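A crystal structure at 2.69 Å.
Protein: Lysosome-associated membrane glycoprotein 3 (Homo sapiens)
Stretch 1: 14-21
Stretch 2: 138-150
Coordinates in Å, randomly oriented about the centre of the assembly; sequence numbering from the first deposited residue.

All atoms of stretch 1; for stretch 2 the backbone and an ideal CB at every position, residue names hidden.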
# COMPACT_ATOMS: atom_id res chain seq x y z
N ARG A 14 -16.54 12.91 3.58
CA ARG A 14 -16.06 12.88 2.20
C ARG A 14 -14.97 11.83 2.00
O ARG A 14 -14.11 11.63 2.85
CB ARG A 14 -15.55 14.25 1.76
CG ARG A 14 -16.64 15.24 1.36
CD ARG A 14 -16.06 16.53 0.82
NE ARG A 14 -15.11 17.14 1.76
CZ ARG A 14 -14.42 18.25 1.52
NH1 ARG A 14 -14.57 18.89 0.37
NH2 ARG A 14 -13.58 18.72 2.44
N LEU A 15 -15.00 11.16 0.85
CA LEU A 15 -14.03 10.13 0.54
C LEU A 15 -12.65 10.73 0.26
O LEU A 15 -12.48 11.53 -0.65
CB LEU A 15 -14.50 9.29 -0.65
CG LEU A 15 -13.75 7.99 -0.92
CD1 LEU A 15 -13.53 7.22 0.37
CD2 LEU A 15 -14.50 7.13 -1.92
N CYS A 16 -11.67 10.33 1.06
CA CYS A 16 -10.31 10.81 0.93
C CYS A 16 -9.42 9.83 0.16
O CYS A 16 -8.64 10.22 -0.70
CB CYS A 16 -9.73 11.07 2.32
SG CYS A 16 -7.94 11.24 2.38
N ILE A 17 -9.57 8.55 0.48
CA ILE A 17 -8.78 7.48 -0.14
C ILE A 17 -9.63 6.23 -0.25
O ILE A 17 -10.25 5.80 0.71
CB ILE A 17 -7.52 7.14 0.70
CG1 ILE A 17 -6.48 8.25 0.61
CG2 ILE A 17 -6.92 5.82 0.27
CD1 ILE A 17 -5.22 7.97 1.41
N LYS A 18 -9.65 5.63 -1.44
CA LYS A 18 -10.34 4.36 -1.64
C LYS A 18 -9.33 3.39 -2.22
O LYS A 18 -8.77 3.64 -3.29
CB LYS A 18 -11.52 4.54 -2.59
CG LYS A 18 -12.47 3.35 -2.64
CD LYS A 18 -13.36 3.43 -3.88
CE LYS A 18 -14.65 2.64 -3.72
NZ LYS A 18 -14.41 1.23 -3.30
N ALA A 19 -9.07 2.28 -1.54
CA ALA A 19 -8.05 1.36 -2.00
C ALA A 19 -8.43 -0.10 -1.82
O ALA A 19 -8.70 -0.57 -0.72
CB ALA A 19 -6.71 1.65 -1.34
N GLU A 20 -8.47 -0.80 -2.94
CA GLU A 20 -8.66 -2.24 -2.96
C GLU A 20 -7.36 -2.82 -3.44
O GLU A 20 -6.75 -2.30 -4.37
CB GLU A 20 -9.79 -2.59 -3.92
CG GLU A 20 -11.07 -1.82 -3.66
CD GLU A 20 -12.11 -2.06 -4.72
OE1 GLU A 20 -11.79 -2.75 -5.70
OE2 GLU A 20 -13.25 -1.57 -4.57
N MET A 21 -6.91 -3.89 -2.79
CA MET A 21 -5.67 -4.56 -3.15
C MET A 21 -5.40 -5.72 -2.20
O MET A 21 -6.01 -5.82 -1.14
CB MET A 21 -4.47 -3.60 -3.11
CG MET A 21 -4.18 -3.00 -1.73
SD MET A 21 -3.45 -1.34 -1.78
CE MET A 21 -2.00 -1.61 -2.78
N UNK A 138 -6.83 -1.76 -7.18
CA UNK A 138 -7.54 -0.62 -7.73
C UNK A 138 -7.71 0.43 -6.65
O UNK A 138 -8.33 0.17 -5.63
CB UNK A 138 -8.90 -1.04 -8.30
N UNK A 139 -7.15 1.61 -6.87
CA UNK A 139 -7.19 2.65 -5.85
C UNK A 139 -7.45 4.03 -6.44
O UNK A 139 -7.43 4.22 -7.66
CB UNK A 139 -5.88 2.66 -5.07
N UNK A 140 -7.68 5.00 -5.56
CA UNK A 140 -7.90 6.38 -5.94
C UNK A 140 -7.72 7.25 -4.70
O UNK A 140 -8.09 6.85 -3.59
CB UNK A 140 -9.29 6.57 -6.56
N UNK A 141 -7.13 8.42 -4.89
CA UNK A 141 -6.88 9.34 -3.78
C UNK A 141 -7.18 10.80 -4.15
O UNK A 141 -7.15 11.17 -5.33
CB UNK A 141 -5.43 9.21 -3.32
N UNK A 142 -7.48 11.60 -3.14
CA UNK A 142 -7.80 13.03 -3.29
C UNK A 142 -9.13 13.30 -4.00
O UNK A 142 -10.19 13.28 -3.36
CB UNK A 142 -6.68 13.72 -4.06
N UNK A 143 -9.08 13.55 -5.30
CA UNK A 143 -10.28 13.91 -6.06
C UNK A 143 -11.25 12.75 -6.26
O UNK A 143 -10.87 11.69 -6.75
CB UNK A 143 -9.87 14.46 -7.43
N UNK A 144 -12.51 12.96 -5.88
CA UNK A 144 -13.54 11.93 -5.99
C UNK A 144 -14.86 12.45 -6.54
O UNK A 144 -15.14 13.65 -6.49
CB UNK A 144 -13.78 11.29 -4.62
N UNK A 145 -15.68 11.54 -7.05
CA UNK A 145 -16.99 11.89 -7.59
C UNK A 145 -18.04 10.85 -7.21
O UNK A 145 -18.12 9.79 -7.82
CB UNK A 145 -16.92 12.03 -9.11
N UNK A 146 -18.84 11.18 -6.19
CA UNK A 146 -19.93 10.32 -5.75
C UNK A 146 -19.48 8.92 -5.30
O UNK A 146 -20.19 7.94 -5.54
CB UNK A 146 -20.95 10.18 -6.88
N UNK A 147 -18.32 8.85 -4.67
CA UNK A 147 -17.81 7.60 -4.10
C UNK A 147 -17.60 6.49 -5.14
O UNK A 147 -17.76 5.31 -4.83
CB UNK A 147 -18.77 7.10 -3.02
N UNK A 148 -17.24 6.88 -6.35
CA UNK A 148 -16.98 5.92 -7.41
C UNK A 148 -15.55 6.04 -7.93
O UNK A 148 -14.92 7.09 -7.81
CB UNK A 148 -17.98 6.12 -8.56
N UNK A 149 -15.05 4.96 -8.51
CA UNK A 149 -13.74 4.97 -9.15
C UNK A 149 -13.75 5.85 -10.41
O UNK A 149 -14.70 5.81 -11.20
CB UNK A 149 -13.31 3.54 -9.50
N UNK A 150 -12.69 6.63 -10.58
CA UNK A 150 -12.58 7.56 -11.69
C UNK A 150 -12.46 6.92 -13.06
O UNK A 150 -12.79 5.76 -13.26
CB UNK A 150 -11.37 8.47 -11.46

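Position 138 opens an antiparallel pairing with Glu20, its N donating to Glu20 O and its O accepting from Glu20 N, both at 2.9 Å. Its CB lies on the face that carries Lys18 and Glu20, 4.3 Å from Glu20 OE1, so a polar, neutral or basic side chain would suit. The residue is Gln138, whose extended chain makes no hydrogen bond to stretch 1.

Position 139 turns to the other face, its ideal CB 4.0 Å from Ala19 CB. The small methyl leaves room for a larger apolar partner, branched or not. Leu139 is found, its CB 3.9 Å from Ala19 CB.

At 140 the backbone pairs with Lys18, N to Lys18 O and O from Lys18 N, each 2.9 Å. CB returns to the lysine face, where many polar or long side chains could fit. Gln140 leads its end away from stretch 1: Gln140 NE2 donates to the O of 143 at 2.9 Å, and Gln140 OE1 accepts from the N of 150.

Position 141 faces Ile17, with the ideal CB 4.2 Å from Ile17 CG1; a small or modest apolar residue suits. Ala141 brings its CB to 4.1 Å from Ile17 CG1.

Position 142 has phi/psi of 68/-97, unusual for a residue with a side chain, so glycine would be an easy guess. N donates to Cys16 O at 3.0 Å. Phe142 takes this positive phi, with its CB directed away from stretch 1. At 143 CB points away and stretch 1 offers nothing within 5.5 Å, so most residues, polar ones especially, would do; it is Asp143.

Position 144 points toward stretch 1, its CB 4.2 Å from Leu15 O, with the Leu15 side chain and Lys18 backbone within reach of something long. A large apolar or aromatic group is indicated. Phe144 lays one ring face against Leu15, whose CG sits 3.8 Å from the ring centroid, nearly on its normal; Cys16 O meets the edge, 3.5 Å from Phe144 CE2.

Positions 145 to 148 form a type I' turn. At 146 and 147 phi is positive, favouring Gly, Asn or Asp; they are Asp146 and Asp147, the latter with its CA 4.0 Å from Leu15 CD2. At 145 and 148 stretch 1 is beyond 5.5 Å of CB and sets no preference; they are Glu145 and His148.

At 149 CB points sideways with nothing near, so only a long side chain could arrive. Phe149 does: Lys18 CD lies over its ring face, 3.8 Å from the centroid, and Glu20 OE2 is at the edge, 3.4 Å from Phe149 CE2. At 150 stretch 1 is again beyond 5.5 Å, leaving the choice free; it is Gly150.

Stretch 2 (138-150) QLQAFDFEDDHFG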
# COMPACT_ATOMS: atom_id res chain seq x y z
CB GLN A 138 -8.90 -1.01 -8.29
CG GLN A 138 -9.61 0.16 -8.95
CD GLN A 138 -10.64 -0.28 -9.97
OE1 GLN A 138 -10.87 -1.47 -10.16
NE2 GLN A 138 -11.27 0.69 -10.63
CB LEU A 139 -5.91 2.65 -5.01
CG LEU A 139 -4.54 2.77 -5.69
CD1 LEU A 139 -4.21 4.22 -6.06
CD2 LEU A 139 -3.46 2.18 -4.80
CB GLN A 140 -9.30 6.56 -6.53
CG GLN A 140 -9.56 7.94 -7.11
CD GLN A 140 -10.79 7.98 -8.00
OE1 GLN A 140 -11.24 6.96 -8.51
NE2 GLN A 140 -11.35 9.18 -8.18
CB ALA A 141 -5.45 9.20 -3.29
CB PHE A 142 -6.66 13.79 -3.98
CG PHE A 142 -5.31 13.51 -3.38
CD1 PHE A 142 -4.93 14.10 -2.19
CD2 PHE A 142 -4.42 12.65 -4.01
CE1 PHE A 142 -3.69 13.85 -1.64
CE2 PHE A 142 -3.18 12.40 -3.46
CZ PHE A 142 -2.82 13.00 -2.27
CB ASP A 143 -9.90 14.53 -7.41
CG ASP A 143 -9.72 16.04 -7.32
OD1 ASP A 143 -9.65 16.57 -6.20
OD2 ASP A 143 -9.65 16.68 -8.39
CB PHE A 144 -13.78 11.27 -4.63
CG PHE A 144 -12.83 10.16 -4.32
CD1 PHE A 144 -13.04 8.89 -4.84
CD2 PHE A 144 -11.74 10.37 -3.50
CE1 PHE A 144 -12.17 7.86 -4.56
CE2 PHE A 144 -10.86 9.34 -3.21
CZ PHE A 144 -11.07 8.08 -3.74
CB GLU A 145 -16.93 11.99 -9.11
CG GLU A 145 -15.99 13.06 -9.63
CD GLU A 145 -15.85 13.01 -11.14
OE1 GLU A 145 -16.90 12.99 -11.82
OE2 GLU A 145 -14.71 12.98 -11.63
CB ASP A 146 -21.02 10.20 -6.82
CG ASP A 146 -21.87 11.46 -6.94
OD1 ASP A 146 -21.50 12.36 -7.72
OD2 ASP A 146 -22.91 11.54 -6.25
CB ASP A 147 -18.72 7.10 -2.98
CG ASP A 147 -18.83 8.09 -1.84
OD1 ASP A 147 -18.42 9.25 -2.02
OD2 ASP A 147 -19.33 7.70 -0.76
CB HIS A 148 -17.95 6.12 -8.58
CG HIS A 148 -19.37 5.76 -8.26
ND1 HIS A 148 -20.32 6.71 -7.94
CD2 HIS A 148 -20.00 4.56 -8.20
CE1 HIS A 148 -21.47 6.11 -7.70
NE2 HIS A 148 -21.30 4.81 -7.86
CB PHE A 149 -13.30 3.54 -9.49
CG PHE A 149 -12.73 2.79 -8.32
CD1 PHE A 149 -11.57 3.22 -7.70
CD2 PHE A 149 -13.35 1.64 -7.85
CE1 PHE A 149 -11.03 2.53 -6.62
CE2 PHE A 149 -12.82 0.95 -6.77
CZ PHE A 149 -11.66 1.39 -6.16
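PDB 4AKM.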